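Local structure of alpha-1,3-glucanase (Streptomyces thermodiastaticus, 7C7D) at residues A[338-343]-A[362-367]; A[412-417]-A[447-452]; A[143-148]-A[296-301]. The protein hydrolyses the alpha-1,3-glucosidic linkages of alpha-1,3-glucan as a thermostable glycoside hydrolase of family GH87. One frame throughout, in Å; residues are numbered along the deposited sequence. Where two conformers were deposited one is given.

Contact 1 (A[338-343]-A[362-367])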
# COMPACT_ATOMS: atom_id res chain seq x y z
N ASP A 338 11.24 -15.27 11.02
CA ASP A 338 11.05 -14.89 12.42
C ASP A 338 11.69 -13.54 12.69
O ASP A 338 12.87 -13.33 12.38
CB ASP A 338 11.71 -15.91 13.34
CG ASP A 338 11.12 -17.31 13.24
OD1 ASP A 338 10.25 -17.57 12.39
OD2 ASP A 338 11.57 -18.17 14.02
N ASP A 339 10.93 -12.65 13.31
CA ASP A 339 11.44 -11.37 13.80
C ASP A 339 11.87 -10.44 12.67
O ASP A 339 12.57 -9.45 12.92
CB ASP A 339 12.56 -11.55 14.83
CG ASP A 339 12.19 -12.57 15.88
OD1 ASP A 339 11.14 -12.38 16.51
OD2 ASP A 339 12.92 -13.57 16.05
N LEU A 340 11.44 -10.70 11.44
CA LEU A 340 11.79 -9.84 10.32
C LEU A 340 11.29 -8.43 10.57
O LEU A 340 10.16 -8.23 11.03
CB LEU A 340 11.16 -10.39 9.03
CG LEU A 340 11.27 -9.54 7.76
CD1 LEU A 340 12.71 -9.44 7.27
CD2 LEU A 340 10.38 -10.11 6.67
N VAL A 341 12.12 -7.44 10.25
CA VAL A 341 11.72 -6.03 10.32
C VAL A 341 11.79 -5.45 8.91
O VAL A 341 12.87 -5.45 8.29
CB VAL A 341 12.59 -5.21 11.29
CG1 VAL A 341 12.17 -3.75 11.27
CG2 VAL A 341 12.50 -5.79 12.69
N VAL A 342 10.66 -4.97 8.41
CA VAL A 342 10.57 -4.31 7.11
C VAL A 342 10.21 -2.87 7.40
O VAL A 342 9.07 -2.57 7.78
CB VAL A 342 9.52 -4.99 6.21
CG1 VAL A 342 9.35 -4.22 4.91
CG2 VAL A 342 9.90 -6.45 5.94
N GLU A 343 11.17 -1.96 7.26
CA GLU A 343 10.96 -0.60 7.74
C GLU A 343 11.61 0.43 6.83
O GLU A 343 12.65 0.20 6.22
CB GLU A 343 11.51 -0.42 9.17
CG GLU A 343 13.01 -0.60 9.24
CD GLU A 343 13.57 -0.55 10.65
OE1 GLU A 343 12.83 -0.21 11.59
OE2 GLU A 343 14.77 -0.85 10.81
N LYS A 362 6.28 -15.04 12.10
CA LYS A 362 6.33 -14.97 13.56
C LYS A 362 7.01 -13.68 13.97
O LYS A 362 8.19 -13.47 13.65
CB LYS A 362 7.07 -16.17 14.14
CG LYS A 362 6.36 -17.49 13.89
CD LYS A 362 7.13 -18.66 14.49
CE LYS A 362 6.53 -19.99 14.06
NZ LYS A 362 6.28 -20.00 12.59
N ASN A 363 6.28 -12.81 14.67
CA ASN A 363 6.82 -11.55 15.17
C ASN A 363 7.45 -10.71 14.07
O ASN A 363 8.50 -10.08 14.27
CB ASN A 363 7.80 -11.76 16.33
CG ASN A 363 8.11 -10.46 17.04
OD1 ASN A 363 7.23 -9.61 17.19
ND2 ASN A 363 9.37 -10.27 17.43
N VAL A 364 6.80 -10.65 12.91
CA VAL A 364 7.25 -9.78 11.83
C VAL A 364 6.70 -8.38 12.08
O VAL A 364 5.52 -8.23 12.42
CB VAL A 364 6.80 -10.31 10.46
CG1 VAL A 364 7.17 -9.32 9.36
CG2 VAL A 364 7.41 -11.68 10.20
N THR A 365 7.55 -7.37 11.93
CA THR A 365 7.16 -5.96 12.05
C THR A 365 7.33 -5.29 10.70
O THR A 365 8.43 -5.29 10.13
CB THR A 365 8.02 -5.24 13.09
OG1 THR A 365 7.79 -5.82 14.38
CG2 THR A 365 7.69 -3.76 13.16
N VAL A 366 6.25 -4.70 10.19
CA VAL A 366 6.26 -3.91 8.97
C VAL A 366 5.88 -2.49 9.39
O VAL A 366 4.73 -2.25 9.76
CB VAL A 366 5.29 -4.46 7.92
CG1 VAL A 366 5.30 -3.62 6.64
CG2 VAL A 366 5.63 -5.93 7.62
N ARG A 367 6.85 -1.57 9.38
CA ARG A 367 6.62 -0.25 9.95
C ARG A 367 7.29 0.86 9.14
O ARG A 367 8.34 0.67 8.53
CB ARG A 367 7.10 -0.17 11.41
CG ARG A 367 8.60 -0.28 11.59
CD ARG A 367 9.02 -0.16 13.05
NE ARG A 367 10.44 -0.44 13.18
CZ ARG A 367 10.99 -1.09 14.20
NH1 ARG A 367 10.24 -1.53 15.20
NH2 ARG A 367 12.30 -1.30 14.22
O HOH W 1 8.42 -16.62 10.65
O HOH W 2 9.09 -19.98 11.89
O HOH W 3 15.50 -1.07 13.27
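Val341 to Glu343 pair with Thr365 to Arg367 as parallel strands, axes 4.8 Å apart and 6° from parallel, and the one-to-one register continues back through the loops to Asp338 opposite Lys362. This is the coil-to-coil stacking of a right-handed parallel beta-helix of the pectate lyase type. The backbone ladder runs from Asp339 N to Lys362 O, through Thr365 N to Leu340 O and Val342 N to Thr365 O, to Arg367 N on Val342 O. Leu340 CB meets both methyls of Val364, and Val342 CB lies 4.2 Å from Val366 CG2. Val342 and Val366 pack on Leu355 and Val364 on Leu357, while Leu340 touches Leu313. At the turn, Asn363 ND2 donates to the anti side of Asp339 OD1 at 2.9 Å, the carboxylate and amide planes 74° apart. Asn363 OD1 is taken by Arg392. On the other face, Val341 CG1 lies over the Arg367 guanidinium, 3.8 Å from NH2. Glu343 and Arg367 run alongside each other there as a salt bridge. In both, CG lies between the backbone N and the carbonyl carbon (chi1 64° in Glu343). Arg367 NE and NH2 both grip one oxygen, Glu343 OE1, each at 2.9 Å and close to the guanidinium plane.

Contact 2 (A[412-417]-A[447-452])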
# COMPACT_ATOMS: atom_id res chain seq x y z
N GLY A 412 -5.03 -15.64 11.28
CA GLY A 412 -3.85 -15.36 12.07
C GLY A 412 -4.17 -15.13 13.54
O GLY A 412 -5.32 -15.01 13.96
N THR A 413 -3.10 -15.05 14.33
CA THR A 413 -3.19 -15.08 15.79
C THR A 413 -2.44 -13.90 16.38
O THR A 413 -1.26 -13.70 16.08
CB THR A 413 -2.59 -16.38 16.32
OG1 THR A 413 -3.33 -17.47 15.78
CG2 THR A 413 -2.65 -16.42 17.85
N ASP A 414 -3.11 -13.12 17.23
CA ASP A 414 -2.45 -12.06 17.99
C ASP A 414 -1.76 -11.07 17.05
O ASP A 414 -0.55 -10.85 17.09
CB ASP A 414 -1.47 -12.63 19.03
CG ASP A 414 -2.18 -13.33 20.17
OD1 ASP A 414 -3.38 -13.04 20.42
OD2 ASP A 414 -1.56 -14.18 20.83
N ILE A 415 -2.57 -10.46 16.19
CA ILE A 415 -2.12 -9.55 15.14
C ILE A 415 -2.41 -8.12 15.57
O ILE A 415 -3.47 -7.84 16.15
CB ILE A 415 -2.84 -9.88 13.82
CG1 ILE A 415 -2.60 -11.33 13.40
CG2 ILE A 415 -2.45 -8.90 12.73
CD1 ILE A 415 -1.16 -11.70 13.27
N THR A 416 -1.50 -7.20 15.24
CA THR A 416 -1.68 -5.79 15.53
C THR A 416 -1.62 -4.98 14.24
O THR A 416 -0.70 -5.14 13.43
CB THR A 416 -0.60 -5.31 16.51
OG1 THR A 416 -0.77 -6.01 17.75
CG2 THR A 416 -0.73 -3.81 16.77
N VAL A 417 -2.60 -4.09 14.07
CA VAL A 417 -2.64 -3.12 12.98
C VAL A 417 -2.78 -1.77 13.66
O VAL A 417 -3.85 -1.44 14.18
CB VAL A 417 -3.82 -3.40 12.03
CG1 VAL A 417 -3.91 -2.33 10.95
CG2 VAL A 417 -3.69 -4.79 11.41
N ALA A 447 -7.51 -15.74 15.61
CA ALA A 447 -7.43 -16.30 16.95
C ALA A 447 -6.72 -15.33 17.88
O ALA A 447 -5.94 -14.47 17.44
CB ALA A 447 -6.70 -17.65 16.96
N GLY A 448 -6.98 -15.49 19.17
CA GLY A 448 -6.34 -14.63 20.16
C GLY A 448 -6.97 -13.26 20.16
O GLY A 448 -8.20 -13.13 20.22
N THR A 449 -6.14 -12.23 20.08
CA THR A 449 -6.58 -10.85 20.09
C THR A 449 -6.09 -10.17 18.82
O THR A 449 -4.91 -10.25 18.48
CB THR A 449 -6.02 -10.12 21.31
OG1 THR A 449 -6.45 -10.79 22.50
CG2 THR A 449 -6.51 -8.67 21.36
N ILE A 450 -7.00 -9.50 18.13
CA ILE A 450 -6.65 -8.66 16.99
C ILE A 450 -6.78 -7.22 17.45
O ILE A 450 -7.88 -6.77 17.78
CB ILE A 450 -7.56 -8.93 15.78
CG1 ILE A 450 -7.73 -10.44 15.52
CG2 ILE A 450 -7.02 -8.20 14.56
CD1 ILE A 450 -6.43 -11.18 15.20
N THR A 451 -5.65 -6.52 17.48
CA THR A 451 -5.59 -5.16 17.99
C THR A 451 -5.51 -4.20 16.81
O THR A 451 -4.53 -4.21 16.07
CB THR A 451 -4.35 -5.01 18.88
OG1 THR A 451 -4.43 -5.92 19.98
CG2 THR A 451 -4.23 -3.60 19.41
N VAL A 452 -6.53 -3.37 16.65
CA VAL A 452 -6.61 -2.42 15.55
C VAL A 452 -6.70 -1.04 16.19
O VAL A 452 -7.78 -0.59 16.57
CB VAL A 452 -7.82 -2.71 14.65
CG1 VAL A 452 -7.86 -1.75 13.46
CG2 VAL A 452 -7.81 -4.17 14.18
O HOH W 4 -4.60 -13.00 22.90
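Asp414 reaches across to the backbone of Thr449. Its CG stands anti to its own carbonyl carbon, beside the backbone N (chi1 -69°), and OD1 takes the Thr449 N-H at 2.9 Å, nearly along the carboxylate C-O axis. The same OD1 lies 3.4 Å from Gly448 CA. A water donates to OD1 and is hydrogen-bonded to Thr449 OG1, at 2.9 Å. The carboxylate bridges the place where both chains turn a corner. Leading into the corner, Ala447 N binds Gly412 O and Asp414 N binds Ala447 O, while Thr413 OG1 touches Ala447 CB at 3.6 Å. After it, strands 415-417 and 449-452 run parallel, their axes 9° apart. They belong to successive coils of the parallel beta-helix, and the corner passes the chain from one face of the coil to the next. Thr451 N to Ile415 O and Val417 N to Thr451 O carry the pairing; Ile415 N to Thr449 O is weak. On the inner face, Ile450 CG1 lies beside its backbone N (chi1 -47°). The chain bends again at CG1, and CD1 turns toward the other strand, 4.1 Å from Ile415 CB. Val417 and Val452 point to this face, and Ile450 and Val452 both touch Ile434. On the other face, Thr416 and Thr451 run alongside each other in the same direction, with Thr416 OG1 3.9 Å from Thr451 CB.

Contact 3 (A[143-148]-A[296-301])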
# COMPACT_ATOMS: atom_id res chain seq x y z
N SER A 143 3.25 4.92 -20.21
CA SER A 143 2.12 4.04 -19.94
C SER A 143 2.54 2.58 -19.85
O SER A 143 1.69 1.72 -19.60
CB SER A 143 1.05 4.20 -21.01
OG SER A 143 1.59 3.93 -22.30
N LYS A 144 3.84 2.30 -20.01
CA LYS A 144 4.32 0.92 -20.11
C LYS A 144 3.92 0.09 -18.89
O LYS A 144 3.56 -1.08 -19.03
CB LYS A 144 5.84 0.92 -20.29
CG LYS A 144 6.46 -0.46 -20.18
CD LYS A 144 7.97 -0.43 -20.36
CE LYS A 144 8.53 -1.84 -20.31
NZ LYS A 144 10.00 -1.86 -20.47
N TYR A 145 3.98 0.67 -17.70
CA TYR A 145 3.74 -0.06 -16.46
C TYR A 145 2.30 0.06 -15.99
O TYR A 145 1.98 -0.41 -14.89
CB TYR A 145 4.71 0.41 -15.37
CG TYR A 145 6.13 0.44 -15.86
CD1 TYR A 145 6.86 -0.73 -15.99
CD2 TYR A 145 6.74 1.64 -16.20
CE1 TYR A 145 8.16 -0.71 -16.45
CE2 TYR A 145 8.04 1.67 -16.66
CZ TYR A 145 8.74 0.50 -16.79
OH TYR A 145 10.04 0.54 -17.25
N SER A 146 1.44 0.67 -16.79
CA SER A 146 0.08 1.02 -16.42
C SER A 146 -0.92 0.28 -17.31
O SER A 146 -0.54 -0.35 -18.30
CB SER A 146 -0.13 2.54 -16.53
OG SER A 146 0.74 3.24 -15.66
N TYR A 147 -2.20 0.38 -16.95
CA TYR A 147 -3.31 -0.20 -17.70
C TYR A 147 -3.27 -1.72 -17.64
O TYR A 147 -2.89 -2.40 -18.61
CB TYR A 147 -3.37 0.33 -19.14
CG TYR A 147 -3.47 1.84 -19.19
CD1 TYR A 147 -4.70 2.48 -19.09
CD2 TYR A 147 -2.33 2.62 -19.30
CE1 TYR A 147 -4.79 3.87 -19.12
CE2 TYR A 147 -2.41 4.00 -19.32
CZ TYR A 147 -3.63 4.62 -19.25
OH TYR A 147 -3.72 5.99 -19.26
N VAL A 148 -3.66 -2.25 -16.49
CA VAL A 148 -3.54 -3.66 -16.15
C VAL A 148 -4.94 -4.26 -16.10
O VAL A 148 -5.82 -3.71 -15.43
CB VAL A 148 -2.82 -3.83 -14.80
CG1 VAL A 148 -2.84 -5.28 -14.35
CG2 VAL A 148 -1.40 -3.29 -14.88
N GLU A 296 10.50 -4.59 -14.42
CA GLU A 296 9.87 -4.23 -15.68
C GLU A 296 8.52 -4.92 -15.80
O GLU A 296 8.05 -5.22 -16.90
CB GLU A 296 10.77 -4.56 -16.87
CG GLU A 296 12.08 -3.79 -16.87
CD GLU A 296 11.90 -2.29 -17.08
OE1 GLU A 296 10.91 -1.89 -17.74
OE2 GLU A 296 12.74 -1.51 -16.59
N VAL A 297 7.87 -5.17 -14.66
CA VAL A 297 6.62 -5.91 -14.65
C VAL A 297 5.49 -4.98 -15.09
O VAL A 297 5.32 -3.88 -14.55
CB VAL A 297 6.35 -6.49 -13.25
CG1 VAL A 297 4.99 -7.16 -13.20
CG2 VAL A 297 7.46 -7.46 -12.87
N THR A 298 4.74 -5.41 -16.10
CA THR A 298 3.66 -4.62 -16.66
C THR A 298 2.32 -5.32 -16.57
O THR A 298 1.31 -4.79 -17.05
CB THR A 298 3.96 -4.25 -18.12
OG1 THR A 298 3.86 -5.43 -18.92
CG2 THR A 298 5.36 -3.67 -18.26
N GLU A 299 2.27 -6.51 -15.97
CA GLU A 299 1.05 -7.28 -15.91
C GLU A 299 1.06 -8.05 -14.60
O GLU A 299 2.05 -8.07 -13.87
CB GLU A 299 0.95 -8.25 -17.08
CG GLU A 299 2.12 -9.19 -17.15
CD GLU A 299 2.34 -9.75 -18.53
OE1 GLU A 299 1.36 -9.88 -19.29
OE2 GLU A 299 3.51 -10.04 -18.85
N ARG A 300 -0.05 -8.71 -14.31
CA ARG A 300 -0.18 -9.55 -13.13
C ARG A 300 -0.33 -11.00 -13.58
O ARG A 300 -1.38 -11.39 -14.10
CB ARG A 300 -1.36 -9.11 -12.27
CG ARG A 300 -1.47 -9.91 -11.00
CD ARG A 300 -2.64 -9.45 -10.21
NE ARG A 300 -2.84 -10.28 -9.04
CZ ARG A 300 -3.60 -9.93 -8.01
NH1 ARG A 300 -4.23 -8.76 -8.03
NH2 ARG A 300 -3.73 -10.74 -6.98
N VAL A 301 0.73 -11.78 -13.42
CA VAL A 301 0.74 -13.21 -13.71
C VAL A 301 0.84 -13.91 -12.36
O VAL A 301 1.92 -13.99 -11.76
CB VAL A 301 1.90 -13.60 -14.63
CG1 VAL A 301 1.82 -15.07 -15.01
CG2 VAL A 301 1.91 -12.73 -15.89
O HOH W 5 1.18 -2.70 -19.28
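Lys144 and Tyr145 meet Glu296 at a single carboxylate oxygen, where the N-terminal beta domain touches the beta-helix. Two polar bonds end there. Tyr145 OH donates to Glu296 OE1 at 2.6 Å, on the syn side. Lys144 NZ forms a salt bridge with the same OE1 at 2.9 Å, from above the carboxylate plane. The two donors come from opposite faces of that plane. The lysine chain is fully extended beyond CG and crosses Glu296 at about a right angle. Van der Waals contacts lie beside them. Lys144 CG sits over the centre of the neighbouring Tyr145 ring, 4.0 Å above its plane, and Thr298 CG2 packs against Lys144 CG at 3.9 Å. His326 stacks on the Tyr145 ring from outside the two segments. Other approaches involve backbone carbonyls. Thr298 CG2 lies 3.2 Å from Lys144 O, Val297 O comes to the ring edge, 3.8 Å from Tyr145 CD1, and Val148 CG2 touches Thr298 O. The type I turn from Ser143 to Ser146, closed by Ser146 N on Ser143 O, presents both Lys144 and Tyr145 to the other loop. With two bonds gripping OE1, the nearby ammonium group and phenol would be expected to stabilise the negative charge of Glu296.

In the fold
Along the chain all three contacts come in series: contact 3 closes before contact 1 opens, and contact 1 before contact 2. Contacts 1 and 2 lie in the parallel beta-helix, with centres about 15 Å apart and no direct touch. Both join strands of the same run of parallel pairs, in which 341-348 leads through 365-372 and the short strands 392-394 and 397-399 to 415-423 and 449-458. Contact 3 is about 29 Å from contact 1 and about 34 Å from contact 2, centre to centre. It joins a loop after strand 133-142 of the N-terminal beta domain to a loop after strand 292-294. Two contacts thus stack coils within the helix, and one docks the other domain against it.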